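Local structure of Ara h 8 allergen isoform (Arachis hypogaea, 6V8J) at residues 39-44 with 54-59; 80-85 with 99-104. The protein probably binds small hydrophobic ligands in an internal cavity, as other Bet v 1-type pathogenesis-related proteins do, and is a peanut allergen isoform. All coordinates share one frame; numbering follows the deposited sequence.

Contact 1. Residues 39-44 with 54-59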
loop_
_atom_site.group_PDB
_atom_site.type_symbol
_atom_site.label_atom_id
_atom_site.label_comp_id
_atom_site.label_asym_id
_atom_site.label_seq_id
_atom_site.Cartn_x
_atom_site.Cartn_y
_atom_site.Cartn_z
ATOM N N GLN A 39 10.503 -9.690 -1.631
ATOM C CA GLN A 39 11.432 -10.191 -2.679
ATOM C C GLN A 39 11.263 -9.478 -4.021
ATOM O O GLN A 39 12.262 -9.186 -4.649
ATOM C CB GLN A 39 11.172 -11.672 -2.933
ATOM C CG GLN A 39 12.129 -12.608 -2.231
ATOM C CD GLN A 39 11.798 -14.018 -2.636
ATOM O OE1 GLN A 39 11.413 -14.265 -3.758
ATOM N NE2 GLN A 39 11.940 -14.939 -1.703
ATOM N N SER A 40 10.022 -9.267 -4.448
ATOM C CA SER A 40 9.718 -8.904 -5.855
ATOM C C SER A 40 8.276 -8.411 -5.956
ATOM O O SER A 40 7.487 -8.756 -5.120
ATOM C CB SER A 40 9.972 -10.029 -6.818
ATOM O OG SER A 40 9.109 -11.113 -6.587
ATOM N N ILE A 41 8.030 -7.552 -6.928
ATOM C CA ILE A 41 6.690 -7.036 -7.326
ATOM C C ILE A 41 6.692 -7.128 -8.847
ATOM O O ILE A 41 7.576 -6.498 -9.457
ATOM C CB ILE A 41 6.436 -5.598 -6.812
ATOM C CG1 ILE A 41 6.638 -5.513 -5.295
ATOM C CG2 ILE A 41 5.046 -5.126 -7.275
ATOM C CD1 ILE A 41 6.395 -4.164 -4.710
ATOM N N GLU A 42 5.811 -7.956 -9.411
ATOM C CA GLU A 42 5.729 -8.187 -10.863
ATOM C C GLU A 42 4.292 -7.942 -11.306
ATOM O O GLU A 42 3.363 -8.307 -10.551
ATOM C CB GLU A 42 6.108 -9.630 -11.191
ATOM C CG GLU A 42 7.430 -10.122 -10.645
ATOM C CD GLU A 42 7.386 -11.627 -10.484
ATOM O OE1 GLU A 42 6.544 -12.110 -9.690
ATOM O OE2 GLU A 42 8.122 -12.307 -11.201
ATOM N N ILE A 43 4.117 -7.435 -12.520
ATOM C CA ILE A 43 2.777 -7.351 -13.160
ATOM C C ILE A 43 2.331 -8.758 -13.572
ATOM O O ILE A 43 3.065 -9.422 -14.323
ATOM C CB ILE A 43 2.764 -6.366 -14.333
ATOM C CG1 ILE A 43 3.228 -4.972 -13.899
ATOM C CG2 ILE A 43 1.372 -6.332 -14.930
ATOM C CD1 ILE A 43 2.926 -3.875 -14.909
ATOM N N VAL A 44 1.160 -9.177 -13.091
ATOM C CA VAL A 44 0.438 -10.406 -13.539
ATOM C C VAL A 44 -0.401 -10.080 -14.794
ATOM O O VAL A 44 -0.485 -10.935 -15.718
ATOM C CB VAL A 44 -0.451 -10.960 -12.410
ATOM C CG1 VAL A 44 -1.243 -12.181 -12.885
ATOM C CG2 VAL A 44 0.357 -11.296 -11.166
ATOM N N LYS A 54 -0.742 -6.910 -9.738
ATOM C CA LYS A 54 0.681 -7.165 -9.403
ATOM C C LYS A 54 0.746 -8.283 -8.370
ATOM O O LYS A 54 -0.190 -8.383 -7.525
ATOM C CB LYS A 54 1.386 -5.964 -8.770
ATOM C CG LYS A 54 1.022 -4.585 -9.289
ATOM C CD LYS A 54 1.624 -3.535 -8.403
ATOM C CE LYS A 54 1.388 -2.101 -8.832
ATOM N NZ LYS A 54 2.153 -1.169 -7.979
ATOM N N LYS A 55 1.798 -9.096 -8.458
ATOM C CA LYS A 55 2.127 -10.133 -7.453
ATOM C C LYS A 55 3.326 -9.645 -6.645
ATOM O O LYS A 55 4.349 -9.332 -7.253
ATOM C CB LYS A 55 2.394 -11.463 -8.171
ATOM C CG LYS A 55 3.118 -12.538 -7.363
ATOM C CD LYS A 55 3.387 -13.826 -8.145
ATOM C CE LYS A 55 2.106 -14.624 -8.319
ATOM N NZ LYS A 55 2.098 -15.572 -9.471
ATOM N N VAL A 56 3.159 -9.517 -5.330
ATOM C CA VAL A 56 4.199 -9.119 -4.343
ATOM C C VAL A 56 4.635 -10.406 -3.647
ATOM O O VAL A 56 3.801 -11.015 -2.960
ATOM C CB VAL A 56 3.689 -8.062 -3.340
ATOM C CG1 VAL A 56 4.763 -7.649 -2.361
ATOM C CG2 VAL A 56 3.105 -6.837 -4.041
ATOM N N THR A 57 5.882 -10.794 -3.889
ATOM C CA THR A 57 6.492 -11.949 -3.202
ATOM C C THR A 57 7.256 -11.439 -1.979
ATOM O O THR A 57 8.049 -10.510 -2.123
ATOM C CB THR A 57 7.380 -12.765 -4.139
ATOM O OG1 THR A 57 6.669 -12.975 -5.354
ATOM C CG2 THR A 57 7.789 -14.091 -3.541
ATOM N N ALA A 58 6.956 -12.035 -0.828
ATOM C CA ALA A 58 7.559 -11.720 0.478
ATOM C C ALA A 58 8.128 -13.019 1.056
ATOM O O ALA A 58 7.500 -14.074 0.911
ATOM C CB ALA A 58 6.504 -11.136 1.362
ATOM N N VAL A 59 9.299 -12.932 1.677
ATOM C CA VAL A 59 9.855 -14.084 2.434
ATOM C C VAL A 59 10.176 -13.626 3.856
ATOM O O VAL A 59 10.770 -12.556 4.001
ATOM C CB VAL A 59 11.088 -14.644 1.712
ATOM C CG1 VAL A 59 12.150 -13.575 1.523
ATOM C CG2 VAL A 59 11.643 -15.859 2.431
HETATM O O HOH W 1 6.584 -11.095 -7.468
#
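The backbone carbonyl O of Lys-55 is gripped from two directions: the amide N of Glu-42 donates to it at 2.9 Å, and a water adds a second bond. That water ties several groups together. It donates to Lys-55 O and accepts from the hydroxyls of Ser-40 and Thr-57, with Ser-40 OG 2.7 Å and Thr-57 OG1 2.8 Å from it. Glu-42 OE1 also comes up to it, so closely that the details of this approach are doubtful; the glutamate CG stands anti to the carbonyl carbon (chi1 -53°), from where the extended chain runs alongside Lys-55. On the other face Ile-41 and Val-56 lie side by side, Ile-41 CG1 4.0 Å from Val-56 CG2, while Ile-41 CG2 rests on Lys-54 CD at 3.9 Å. The amine of Lys-54 goes on to a salt bridge with Asp-28 of helix 27-34, the helix that also meets Ile-41. Toward the start of 39-44, Thr-57 O takes the backbone amide of Ser-40 at 3.3 Å and, weakly, that of Gln-39. The side-chain amide of Gln-39 then crosses to Val-59, its NE2 3.5 Å from Val-59 CG1. Gln-39 and Ser-40, both opposite Thr-57, form a classic beta bulge in the antiparallel hairpin at the edge of the Bet v 1 sheet.

Contact 2. Residues 80-85 with 99-104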
loop_
_atom_site.group_PDB
_atom_site.type_symbol
_atom_site.label_atom_id
_atom_site.label_comp_id
_atom_site.label_asym_id
_atom_site.label_seq_id
_atom_site.Cartn_x
_atom_site.Cartn_y
_atom_site.Cartn_z
ATOM N N THR A 80 -3.552 10.793 -6.679
ATOM C CA THR A 80 -4.583 9.780 -6.322
ATOM C C THR A 80 -4.041 8.388 -6.673
ATOM O O THR A 80 -3.663 8.162 -7.836
ATOM C CB THR A 80 -5.907 10.056 -7.055
ATOM O OG1 THR A 80 -6.327 11.335 -6.592
ATOM C CG2 THR A 80 -6.994 9.032 -6.794
ATOM N N TYR A 81 -3.961 7.494 -5.700
ATOM C CA TYR A 81 -3.725 6.042 -5.935
ATOM C C TYR A 81 -4.593 5.188 -4.996
ATOM O O TYR A 81 -4.373 5.206 -3.763
ATOM C CB TYR A 81 -2.245 5.732 -5.770
ATOM C CG TYR A 81 -1.865 4.322 -6.131
ATOM C CD1 TYR A 81 -1.972 3.875 -7.443
ATOM C CD2 TYR A 81 -1.336 3.456 -5.196
ATOM C CE1 TYR A 81 -1.614 2.585 -7.800
ATOM C CE2 TYR A 81 -0.983 2.152 -5.540
ATOM C CZ TYR A 81 -1.071 1.734 -6.850
ATOM O OH TYR A 81 -0.734 0.454 -7.209
ATOM N N ASP A 82 -5.545 4.450 -5.581
ATOM C CA ASP A 82 -6.442 3.508 -4.873
ATOM C C ASP A 82 -6.065 2.102 -5.313
ATOM O O ASP A 82 -5.970 1.867 -6.538
ATOM C CB ASP A 82 -7.899 3.778 -5.193
ATOM C CG ASP A 82 -8.397 5.162 -4.831
ATOM O OD1 ASP A 82 -7.654 5.918 -4.111
ATOM O OD2 ASP A 82 -9.506 5.472 -5.328
ATOM N N TYR A 83 -5.880 1.189 -4.376
ATOM C CA TYR A 83 -5.490 -0.207 -4.696
ATOM C C TYR A 83 -6.074 -1.146 -3.649
ATOM O O TYR A 83 -6.473 -0.685 -2.534
ATOM C CB TYR A 83 -3.958 -0.323 -4.748
ATOM C CG TYR A 83 -3.256 -0.025 -3.447
ATOM C CD1 TYR A 83 -3.080 1.273 -2.989
ATOM C CD2 TYR A 83 -2.790 -1.055 -2.660
ATOM C CE1 TYR A 83 -2.418 1.542 -1.802
ATOM C CE2 TYR A 83 -2.105 -0.811 -1.482
ATOM C CZ TYR A 83 -1.945 0.485 -1.041
ATOM O OH TYR A 83 -1.351 0.638 0.159
ATOM N N THR A 84 -6.176 -2.418 -4.035
ATOM C CA THR A 84 -6.726 -3.501 -3.198
ATOM C C THR A 84 -5.682 -4.614 -3.068
ATOM O O THR A 84 -5.145 -5.024 -4.105
ATOM C CB THR A 84 -8.085 -3.956 -3.748
ATOM O OG1 THR A 84 -8.950 -2.820 -3.639
ATOM C CG2 THR A 84 -8.632 -5.154 -3.010
ATOM N N ILE A 85 -5.470 -5.083 -1.837
ATOM C CA ILE A 85 -4.541 -6.179 -1.422
ATOM C C ILE A 85 -5.409 -7.398 -1.083
ATOM O O ILE A 85 -6.456 -7.206 -0.406
ATOM C CB ILE A 85 -3.716 -5.749 -0.190
ATOM C CG1 ILE A 85 -2.911 -4.464 -0.408
ATOM C CG2 ILE A 85 -2.851 -6.893 0.294
ATOM C CD1 ILE A 85 -1.917 -4.536 -1.553
ATOM N N SER A 99 -8.901 -2.593 0.877
ATOM C CA SER A 99 -8.944 -1.504 -0.128
ATOM C C SER A 99 -8.430 -0.208 0.507
ATOM O O SER A 99 -8.962 0.211 1.553
ATOM C CB SER A 99 -10.319 -1.335 -0.703
ATOM O OG SER A 99 -10.647 -2.475 -1.450
ATOM N N PHE A 100 -7.411 0.364 -0.136
ATOM C CA PHE A 100 -6.774 1.649 0.190
ATOM C C PHE A 100 -7.208 2.711 -0.814
ATOM O O PHE A 100 -7.198 2.432 -2.075
ATOM C CB PHE A 100 -5.258 1.483 0.144
ATOM C CG PHE A 100 -4.679 0.584 1.205
ATOM C CD1 PHE A 100 -4.311 1.113 2.421
ATOM C CD2 PHE A 100 -4.576 -0.791 1.009
ATOM C CE1 PHE A 100 -3.801 0.298 3.421
ATOM C CE2 PHE A 100 -4.077 -1.601 2.010
ATOM C CZ PHE A 100 -3.658 -1.041 3.198
ATOM N N LYS A 101 -7.580 3.884 -0.288
ATOM C CA LYS A 101 -7.717 5.124 -1.095
ATOM C C LYS A 101 -6.722 6.146 -0.521
ATOM O O LYS A 101 -6.798 6.469 0.696
ATOM C CB LYS A 101 -9.161 5.625 -1.123
ATOM C CG LYS A 101 -10.171 4.603 -1.622
ATOM C CD LYS A 101 -11.607 4.820 -1.176
ATOM C CE LYS A 101 -12.310 5.780 -2.092
ATOM N NZ LYS A 101 -13.429 6.459 -1.397
ATOM N N THR A 102 -5.810 6.589 -1.385
ATOM C CA THR A 102 -4.670 7.447 -0.984
ATOM C C THR A 102 -4.719 8.719 -1.828
ATOM O O THR A 102 -4.991 8.621 -3.026
ATOM C CB THR A 102 -3.332 6.692 -1.046
ATOM O OG1 THR A 102 -2.910 6.498 -2.391
ATOM C CG2 THR A 102 -3.358 5.382 -0.295
ATOM N N LYS A 103 -4.473 9.855 -1.190
ATOM C CA LYS A 103 -4.375 11.134 -1.922
ATOM C C LYS A 103 -3.390 12.066 -1.196
ATOM O O LYS A 103 -3.453 12.166 0.028
ATOM C CB LYS A 103 -5.779 11.730 -2.027
ATOM C CG LYS A 103 -5.886 13.008 -2.835
ATOM C CD LYS A 103 -7.263 13.609 -2.803
ATOM C CE LYS A 103 -7.442 14.689 -3.848
ATOM N NZ LYS A 103 -6.464 15.774 -3.653
ATOM N N LEU A 104 -2.564 12.775 -1.949
ATOM C CA LEU A 104 -1.575 13.709 -1.366
ATOM C C LEU A 104 -1.981 15.124 -1.780
ATOM O O LEU A 104 -2.482 15.276 -2.894
ATOM C CB LEU A 104 -0.203 13.377 -1.956
ATOM C CG LEU A 104 0.250 11.924 -1.858
ATOM C CD1 LEU A 104 1.662 11.783 -2.357
ATOM C CD2 LEU A 104 0.145 11.410 -0.448
HETATM O O HOH W 2 -7.916 8.373 -3.491
#
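This is the pairing of two neighbouring strands inside the curved antiparallel sheet of the Bet v 1 fold, a beta hairpin whose Tyr-81, Tyr-83, Phe-100 and Thr-102 face the helices. The strands run antiparallel, their short axes at 167°. Tyr-83 and Phe-100 form a hydrogen-bonded pair, with Phe-100 N donating to Tyr-83 O at 2.8 Å and Phe-100 O accepting the amide of Tyr-83. Their rings are almost parallel, 10° apart, but displaced until little of one lies above the other, the centroids 4.8 Å apart. What lies over the tyrosine face is Phe-100 CB, a CH-pi contact 3.8 Å from the ring centroid, while the phenol oxygen sits over the phenylalanine face toward its rim. Tyr-83 reaches this position with CG between its backbone N and carbonyl carbon (chi1 63°), which swings the ring across to the partner strand. Phe-100 continues onto Val-135 and Ser-139 of the long helix 129-151, and His-69 meets the Tyr-83 ring with nearly parallel planes. Tyr-81 packs on Phe-20 and Val-24 of helix 16-25, and its hydroxyl bonds to His-69.

The opposite face is polar. Asp-82 leans over Lys-101, with Asp-82 OD1 3.4 Å from Lys-101 CB, although the charged ends remain apart. A water donates to Thr-102 O and lies unusually close to Asp-82 OD1. Farther along, Ser-99 OG donates to Thr-84 OG1 at 2.8 Å, and the same threonine oxygen is also hydrogen-bonded to Asp-72 on strand 63-75.

How the contacts relate
The 39-44/54-59 hairpin is complete before the chain reaches 80-85, and the centres of the two contacts lie about 18 Å apart in one seven-stranded antiparallel sheet. Contact 1 pairs the edge strand 38-45, one of the two at the sheet's ends, with 53-60; contact 2 pairs 80-87 with 95-107. Strand 63-75 runs between the two hairpins and bonds to both, its His-69 reaching the backbone of Lys-54 as well as the side chains of contact 2. The hairpins also meet directly, where the amine of Lys-54 makes a weak hydrogen bond to the Tyr-81 hydroxyl. Helices 16-25, 27-34 and 129-151 pack against the face that carries Tyr-81, Phe-100 and Ile-41, consistent with the Bet v 1 arrangement in which sheet and helices enclose a ligand cavity.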